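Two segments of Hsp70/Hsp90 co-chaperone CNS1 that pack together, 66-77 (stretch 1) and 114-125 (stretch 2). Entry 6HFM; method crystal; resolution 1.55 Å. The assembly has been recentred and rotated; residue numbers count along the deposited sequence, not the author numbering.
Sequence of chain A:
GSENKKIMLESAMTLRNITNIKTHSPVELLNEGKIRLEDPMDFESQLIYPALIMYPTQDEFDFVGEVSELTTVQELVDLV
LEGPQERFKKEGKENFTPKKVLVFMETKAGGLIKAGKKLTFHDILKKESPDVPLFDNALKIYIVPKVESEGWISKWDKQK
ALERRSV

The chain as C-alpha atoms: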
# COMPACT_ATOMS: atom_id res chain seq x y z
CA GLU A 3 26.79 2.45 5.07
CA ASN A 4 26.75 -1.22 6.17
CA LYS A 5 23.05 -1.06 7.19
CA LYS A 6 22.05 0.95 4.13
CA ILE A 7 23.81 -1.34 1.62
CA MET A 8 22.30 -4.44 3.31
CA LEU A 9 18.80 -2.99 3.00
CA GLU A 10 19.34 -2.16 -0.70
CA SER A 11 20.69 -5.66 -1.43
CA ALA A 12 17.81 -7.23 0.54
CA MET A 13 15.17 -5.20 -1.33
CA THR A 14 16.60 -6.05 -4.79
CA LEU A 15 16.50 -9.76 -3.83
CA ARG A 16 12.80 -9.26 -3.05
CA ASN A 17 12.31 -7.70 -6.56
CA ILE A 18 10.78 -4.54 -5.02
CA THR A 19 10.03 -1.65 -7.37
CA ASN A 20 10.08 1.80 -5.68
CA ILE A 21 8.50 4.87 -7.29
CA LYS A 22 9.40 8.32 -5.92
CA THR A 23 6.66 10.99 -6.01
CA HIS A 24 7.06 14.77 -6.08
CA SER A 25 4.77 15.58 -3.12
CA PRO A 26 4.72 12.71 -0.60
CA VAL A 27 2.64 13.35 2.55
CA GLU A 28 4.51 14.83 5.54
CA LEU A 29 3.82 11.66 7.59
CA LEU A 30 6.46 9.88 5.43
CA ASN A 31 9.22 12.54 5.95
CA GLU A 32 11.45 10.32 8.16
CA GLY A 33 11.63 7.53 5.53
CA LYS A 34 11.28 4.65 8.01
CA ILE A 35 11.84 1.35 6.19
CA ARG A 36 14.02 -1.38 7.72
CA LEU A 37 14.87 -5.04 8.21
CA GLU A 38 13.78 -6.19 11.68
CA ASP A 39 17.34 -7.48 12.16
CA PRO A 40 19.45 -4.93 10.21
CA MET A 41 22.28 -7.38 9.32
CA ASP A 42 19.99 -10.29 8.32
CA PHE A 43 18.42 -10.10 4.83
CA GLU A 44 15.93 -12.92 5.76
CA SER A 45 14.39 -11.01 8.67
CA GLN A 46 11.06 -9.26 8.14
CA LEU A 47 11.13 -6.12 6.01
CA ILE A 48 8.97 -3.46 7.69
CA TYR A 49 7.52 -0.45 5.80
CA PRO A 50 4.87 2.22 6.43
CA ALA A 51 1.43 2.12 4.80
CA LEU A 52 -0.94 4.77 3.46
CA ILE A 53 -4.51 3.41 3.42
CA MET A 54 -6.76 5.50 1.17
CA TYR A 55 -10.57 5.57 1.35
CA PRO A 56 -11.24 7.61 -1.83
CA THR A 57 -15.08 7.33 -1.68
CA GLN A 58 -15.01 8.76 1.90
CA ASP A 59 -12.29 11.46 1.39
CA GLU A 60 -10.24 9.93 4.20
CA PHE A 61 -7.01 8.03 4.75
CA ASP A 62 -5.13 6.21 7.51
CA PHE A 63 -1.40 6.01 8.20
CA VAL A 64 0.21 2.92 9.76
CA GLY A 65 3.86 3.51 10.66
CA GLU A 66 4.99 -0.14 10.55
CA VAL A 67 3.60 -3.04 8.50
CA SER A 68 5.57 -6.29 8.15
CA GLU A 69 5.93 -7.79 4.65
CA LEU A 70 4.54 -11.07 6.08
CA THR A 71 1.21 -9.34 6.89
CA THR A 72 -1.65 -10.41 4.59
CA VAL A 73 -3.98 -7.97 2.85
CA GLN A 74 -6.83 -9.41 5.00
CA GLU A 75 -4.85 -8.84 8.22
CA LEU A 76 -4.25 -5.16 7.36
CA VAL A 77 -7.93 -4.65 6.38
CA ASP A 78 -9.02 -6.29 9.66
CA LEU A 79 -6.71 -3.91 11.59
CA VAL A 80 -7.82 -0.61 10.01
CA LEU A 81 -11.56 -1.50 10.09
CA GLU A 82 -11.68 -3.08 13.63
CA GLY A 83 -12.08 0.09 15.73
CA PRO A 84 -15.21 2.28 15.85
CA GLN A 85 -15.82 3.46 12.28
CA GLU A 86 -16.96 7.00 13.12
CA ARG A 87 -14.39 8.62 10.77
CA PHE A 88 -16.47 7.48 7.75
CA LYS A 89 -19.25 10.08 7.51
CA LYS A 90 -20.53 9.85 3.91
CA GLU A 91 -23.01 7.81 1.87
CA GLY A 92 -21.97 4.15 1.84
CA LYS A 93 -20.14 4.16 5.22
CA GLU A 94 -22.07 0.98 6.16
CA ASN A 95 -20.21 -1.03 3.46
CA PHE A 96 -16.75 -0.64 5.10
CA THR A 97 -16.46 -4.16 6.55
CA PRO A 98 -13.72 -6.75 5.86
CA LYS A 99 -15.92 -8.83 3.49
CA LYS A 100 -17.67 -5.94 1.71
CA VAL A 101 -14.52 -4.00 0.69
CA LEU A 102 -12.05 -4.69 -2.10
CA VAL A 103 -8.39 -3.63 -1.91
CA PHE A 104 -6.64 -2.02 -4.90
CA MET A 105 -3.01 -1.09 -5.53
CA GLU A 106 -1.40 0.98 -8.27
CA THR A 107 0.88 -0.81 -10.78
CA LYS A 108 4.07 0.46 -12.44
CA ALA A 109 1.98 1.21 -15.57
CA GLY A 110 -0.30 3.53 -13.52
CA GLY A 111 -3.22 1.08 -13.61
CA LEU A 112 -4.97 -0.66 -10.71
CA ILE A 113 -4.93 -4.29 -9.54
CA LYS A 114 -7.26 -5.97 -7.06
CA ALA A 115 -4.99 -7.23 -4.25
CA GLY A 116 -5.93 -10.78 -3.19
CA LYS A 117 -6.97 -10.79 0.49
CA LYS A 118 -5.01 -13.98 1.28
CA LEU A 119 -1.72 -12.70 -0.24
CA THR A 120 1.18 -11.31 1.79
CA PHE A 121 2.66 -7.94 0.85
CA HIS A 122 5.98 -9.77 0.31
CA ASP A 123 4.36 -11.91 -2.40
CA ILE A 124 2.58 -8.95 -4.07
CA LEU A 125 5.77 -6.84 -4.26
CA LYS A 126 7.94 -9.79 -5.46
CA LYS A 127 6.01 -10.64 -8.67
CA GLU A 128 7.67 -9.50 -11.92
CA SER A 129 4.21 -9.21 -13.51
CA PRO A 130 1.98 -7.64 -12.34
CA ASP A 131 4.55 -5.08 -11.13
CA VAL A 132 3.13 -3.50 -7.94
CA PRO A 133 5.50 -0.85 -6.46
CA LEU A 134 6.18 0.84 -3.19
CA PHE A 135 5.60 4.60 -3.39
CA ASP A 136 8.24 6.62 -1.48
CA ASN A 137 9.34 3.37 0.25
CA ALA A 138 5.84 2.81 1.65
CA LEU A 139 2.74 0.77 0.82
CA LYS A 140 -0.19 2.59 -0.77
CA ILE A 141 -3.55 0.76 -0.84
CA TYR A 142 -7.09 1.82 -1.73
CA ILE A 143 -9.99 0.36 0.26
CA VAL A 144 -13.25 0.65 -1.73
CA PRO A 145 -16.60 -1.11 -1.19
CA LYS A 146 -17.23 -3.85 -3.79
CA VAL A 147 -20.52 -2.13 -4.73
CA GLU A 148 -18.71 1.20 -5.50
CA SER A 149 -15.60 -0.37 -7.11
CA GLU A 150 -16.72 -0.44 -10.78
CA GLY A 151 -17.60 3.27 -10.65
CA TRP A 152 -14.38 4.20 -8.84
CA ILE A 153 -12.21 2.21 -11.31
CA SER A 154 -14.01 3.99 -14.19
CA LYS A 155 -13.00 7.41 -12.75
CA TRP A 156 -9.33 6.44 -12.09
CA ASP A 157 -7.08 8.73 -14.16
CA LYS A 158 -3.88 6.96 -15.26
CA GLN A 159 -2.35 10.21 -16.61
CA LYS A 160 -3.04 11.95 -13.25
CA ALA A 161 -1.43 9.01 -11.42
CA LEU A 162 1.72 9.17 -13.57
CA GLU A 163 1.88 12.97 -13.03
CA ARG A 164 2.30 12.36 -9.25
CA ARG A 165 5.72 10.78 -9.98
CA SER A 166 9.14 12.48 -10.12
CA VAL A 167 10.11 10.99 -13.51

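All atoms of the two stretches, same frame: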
# COMPACT_ATOMS: atom_id res chain seq x y z
N GLU A 66 4.26 1.12 10.75
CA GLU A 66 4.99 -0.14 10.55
C GLU A 66 4.05 -1.28 10.17
O GLU A 66 3.14 -1.63 10.92
CB GLU A 66 5.74 -0.53 11.83
CG GLU A 66 6.86 0.43 12.20
CD GLU A 66 7.67 -0.04 13.39
OE1 GLU A 66 7.23 -0.95 14.12
OE2 GLU A 66 8.78 0.51 13.59
N VAL A 67 4.29 -1.85 8.98
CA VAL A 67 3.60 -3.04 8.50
C VAL A 67 4.67 -4.03 8.04
O VAL A 67 5.49 -3.69 7.19
CB VAL A 67 2.67 -2.72 7.31
CG1 VAL A 67 2.01 -3.98 6.76
CG2 VAL A 67 1.61 -1.70 7.72
N SER A 68 4.65 -5.24 8.60
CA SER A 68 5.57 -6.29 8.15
C SER A 68 5.16 -6.82 6.78
O SER A 68 3.97 -6.99 6.50
CB SER A 68 5.57 -7.47 9.13
OG SER A 68 6.24 -8.58 8.55
N GLU A 69 6.15 -7.14 5.95
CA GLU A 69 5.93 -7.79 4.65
C GLU A 69 5.18 -9.13 4.74
O GLU A 69 4.57 -9.56 3.77
CB GLU A 69 7.26 -8.01 3.93
CG GLU A 69 8.15 -9.06 4.58
CD GLU A 69 9.49 -9.21 3.91
OE1 GLU A 69 9.63 -8.86 2.71
OE2 GLU A 69 10.43 -9.67 4.59
N LEU A 70 5.26 -9.81 5.88
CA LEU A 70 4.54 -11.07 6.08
C LEU A 70 3.06 -10.90 6.45
O LEU A 70 2.32 -11.89 6.53
CB LEU A 70 5.24 -11.93 7.14
CG LEU A 70 6.69 -12.33 6.84
CD1 LEU A 70 7.19 -13.22 7.96
CD2 LEU A 70 6.83 -13.04 5.50
N THR A 71 2.63 -9.66 6.68
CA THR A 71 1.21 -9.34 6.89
C THR A 71 0.42 -9.61 5.61
O THR A 71 0.87 -9.27 4.51
CB THR A 71 1.03 -7.85 7.27
OG1 THR A 71 1.91 -7.51 8.35
CG2 THR A 71 -0.40 -7.55 7.70
N THR A 72 -0.76 -10.23 5.74
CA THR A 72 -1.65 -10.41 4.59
C THR A 72 -2.52 -9.18 4.39
O THR A 72 -2.71 -8.37 5.30
CB THR A 72 -2.58 -11.63 4.72
OG1 THR A 72 -3.46 -11.47 5.84
CG2 THR A 72 -1.76 -12.92 4.86
N VAL A 73 -3.05 -9.06 3.18
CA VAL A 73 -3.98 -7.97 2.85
C VAL A 73 -5.17 -8.01 3.82
O VAL A 73 -5.54 -6.98 4.40
CB VAL A 73 -4.43 -8.06 1.38
CG1 VAL A 73 -5.59 -7.11 1.09
CG2 VAL A 73 -3.26 -7.78 0.44
N GLN A 74 -5.74 -9.21 4.03
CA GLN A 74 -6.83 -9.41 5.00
C GLN A 74 -6.49 -8.91 6.40
O GLN A 74 -7.30 -8.25 7.04
CB GLN A 74 -7.20 -10.90 5.08
CG GLN A 74 -8.39 -11.24 5.99
CD GLN A 74 -9.70 -10.73 5.44
OE1 GLN A 74 -10.08 -11.04 4.31
NE2 GLN A 74 -10.42 -9.94 6.24
N GLU A 75 -5.29 -9.25 6.88
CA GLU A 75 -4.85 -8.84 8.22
C GLU A 75 -4.78 -7.31 8.36
O GLU A 75 -5.18 -6.77 9.39
CB GLU A 75 -3.51 -9.50 8.59
CG GLU A 75 -3.66 -10.95 9.05
CD GLU A 75 -2.33 -11.71 9.13
OE1 GLU A 75 -1.33 -11.26 8.61
OE2 GLU A 75 -2.36 -12.82 9.73
N LEU A 76 -4.31 -6.62 7.32
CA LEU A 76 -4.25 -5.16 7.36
C LEU A 76 -5.65 -4.54 7.30
O LEU A 76 -5.94 -3.58 8.01
CB LEU A 76 -3.35 -4.59 6.25
CG LEU A 76 -3.09 -3.07 6.29
CD1 LEU A 76 -2.48 -2.62 7.62
CD2 LEU A 76 -2.20 -2.66 5.14
N VAL A 77 -6.52 -5.10 6.45
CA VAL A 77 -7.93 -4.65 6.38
C VAL A 77 -8.62 -4.84 7.73
O VAL A 77 -9.29 -3.92 8.22
CB VAL A 77 -8.72 -5.39 5.27
CG1 VAL A 77 -10.22 -5.13 5.37
CG2 VAL A 77 -8.22 -4.97 3.90
N LYS A 114 -6.62 -5.48 -8.27
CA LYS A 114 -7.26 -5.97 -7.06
C LYS A 114 -6.26 -6.86 -6.31
O LYS A 114 -5.79 -7.85 -6.86
CB LYS A 114 -8.53 -6.76 -7.42
CG LYS A 114 -9.43 -7.07 -6.24
CD LYS A 114 -10.64 -7.90 -6.64
CE LYS A 114 -10.30 -9.35 -6.97
NZ LYS A 114 -9.70 -10.10 -5.83
N ALA A 115 -5.91 -6.47 -5.09
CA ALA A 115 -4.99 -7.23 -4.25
C ALA A 115 -5.73 -8.36 -3.54
O ALA A 115 -6.65 -8.11 -2.76
CB ALA A 115 -4.33 -6.32 -3.23
N GLY A 116 -5.33 -9.60 -3.82
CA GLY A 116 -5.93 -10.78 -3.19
C GLY A 116 -5.82 -10.74 -1.67
O GLY A 116 -4.73 -10.52 -1.14
N LYS A 117 -6.93 -10.94 -0.97
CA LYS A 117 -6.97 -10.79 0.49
C LYS A 117 -6.09 -11.79 1.25
O LYS A 117 -5.61 -11.49 2.34
CB LYS A 117 -8.41 -10.84 1.00
CG LYS A 117 -9.21 -9.61 0.61
CD LYS A 117 -10.61 -9.63 1.17
CE LYS A 117 -11.34 -8.33 0.88
NZ LYS A 117 -12.81 -8.46 1.11
N LYS A 118 -5.86 -12.96 0.66
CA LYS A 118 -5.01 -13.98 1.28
C LYS A 118 -3.51 -13.81 1.01
O LYS A 118 -2.70 -14.51 1.62
CB LYS A 118 -5.47 -15.37 0.84
CG LYS A 118 -6.90 -15.69 1.24
CD LYS A 118 -7.25 -17.13 0.91
CE LYS A 118 -8.71 -17.44 1.23
NZ LYS A 118 -8.99 -18.90 1.08
N LEU A 119 -3.13 -12.89 0.12
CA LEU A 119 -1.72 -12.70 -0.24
C LEU A 119 -0.99 -11.86 0.80
O LEU A 119 -1.58 -10.95 1.38
CB LEU A 119 -1.61 -12.04 -1.62
CG LEU A 119 -2.18 -12.79 -2.82
CD1 LEU A 119 -2.15 -11.90 -4.05
CD2 LEU A 119 -1.44 -14.09 -3.08
N THR A 120 0.29 -12.16 1.00
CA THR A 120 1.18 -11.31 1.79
C THR A 120 1.69 -10.15 0.93
O THR A 120 1.77 -10.26 -0.30
CB THR A 120 2.39 -12.07 2.33
OG1 THR A 120 3.18 -12.55 1.24
CG2 THR A 120 1.96 -13.24 3.23
N PHE A 121 2.06 -9.05 1.58
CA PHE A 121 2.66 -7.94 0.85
C PHE A 121 4.00 -8.34 0.23
O PHE A 121 4.31 -7.89 -0.88
CB PHE A 121 2.74 -6.69 1.72
CG PHE A 121 1.39 -6.08 1.98
CD1 PHE A 121 0.70 -5.42 0.95
CD2 PHE A 121 0.77 -6.19 3.22
CE1 PHE A 121 -0.56 -4.88 1.17
CE2 PHE A 121 -0.49 -5.64 3.44
CZ PHE A 121 -1.16 -5.00 2.41
N HIS A 122 4.76 -9.20 0.90
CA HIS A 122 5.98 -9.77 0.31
C HIS A 122 5.70 -10.37 -1.06
O HIS A 122 6.41 -10.08 -2.03
CB HIS A 122 6.60 -10.85 1.23
CG HIS A 122 7.74 -11.60 0.60
ND1 HIS A 122 7.58 -12.79 -0.07
CD2 HIS A 122 9.07 -11.31 0.54
CE1 HIS A 122 8.75 -13.21 -0.52
NE2 HIS A 122 9.67 -12.33 -0.17
N ASP A 123 4.68 -11.22 -1.14
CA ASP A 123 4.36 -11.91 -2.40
C ASP A 123 3.86 -10.95 -3.49
O ASP A 123 4.22 -11.11 -4.65
CB ASP A 123 3.38 -13.06 -2.16
CG ASP A 123 4.03 -14.26 -1.45
OD1 ASP A 123 5.26 -14.25 -1.21
OD2 ASP A 123 3.31 -15.23 -1.14
N ILE A 124 3.05 -9.96 -3.11
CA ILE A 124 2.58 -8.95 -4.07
C ILE A 124 3.73 -8.13 -4.66
O ILE A 124 3.79 -7.93 -5.87
CB ILE A 124 1.52 -8.02 -3.43
CG1 ILE A 124 0.24 -8.81 -3.15
CG2 ILE A 124 1.21 -6.81 -4.33
CD1 ILE A 124 -0.73 -8.12 -2.21
N LEU A 125 4.64 -7.67 -3.81
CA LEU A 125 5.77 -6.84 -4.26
C LEU A 125 6.84 -7.63 -5.03
O LEU A 125 7.58 -7.03 -5.81
CB LEU A 125 6.41 -6.10 -3.08
CG LEU A 125 5.55 -5.14 -2.25
CD1 LEU A 125 6.35 -4.55 -1.10
CD2 LEU A 125 4.94 -4.04 -3.09
O HOH W 1 -12.61 -10.70 3.66

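The contact is built on a near-symmetric motif: in each stretch a type I turn (Ser-68 to Thr-71, Gly-116 to Leu-119) runs into a threonine that caps a helix, and the two threonines, Thr-72 and Thr-120, form a single beta bridge with their CA atoms 4.1 Å apart. Backbone hydrogen bonds flank it. Phe-121 N donates to Thr-71 O (3.2 Å) and Val-73 N to Leu-119 O (3.0 Å); farther out, His-122 N reaches Glu-69 O (2.9 Å) and Gln-74 N reaches Lys-117 O (2.8 Å). Amides of each helix's first turn, which have no acceptor within their own helix, are thus satisfied by carbonyls of the opposing turn.

Both threonines adopt the p rotamer, which turns OG1 back to its own helix: Thr-72 OG1 accepts from Glu-75 N and Thr-120 OG1 from Asp-123 N, each at 3.1 Å. The methyls are left to meet, Thr-72 CG2 lying 4.1 Å from Thr-120 CG2. Glu-75, in m, returns a hydrogen bond, its OE1 accepting from Thr-72 N at 3.1 Å.

The apolar side of the contact centres on Val-73 and Phe-121. With chi1 t, Val-73 places CG2 3.7 Å from Ile-124 CD1, 4.0 Å from Phe-121 CZ and 4.1 Å from Ala-115 CB. Phe-121, in m, carries its ring against stretch 1, where Leu-76 CD2 approaches CZ of that ring to 3.7 Å and Val-67 CG1 lies 4.4 Å from its CD2.

At the two ends of the pairing, the side chains that meet are polar: Lys-117 is nearly fully extended, and its CD packs 3.5 Å from Gln-74 OE1. Water 1 donates to Gln-74 OE1 (2.6 Å from its O) and accepts weakly from Lys-117 NZ (3.4 Å from the same O). His-122, in t, presents its ring edge to Glu-69, with CD2 3.3 Å from OE1, while its ND1 donates to Asp-123 OD1 at 3.0 Å.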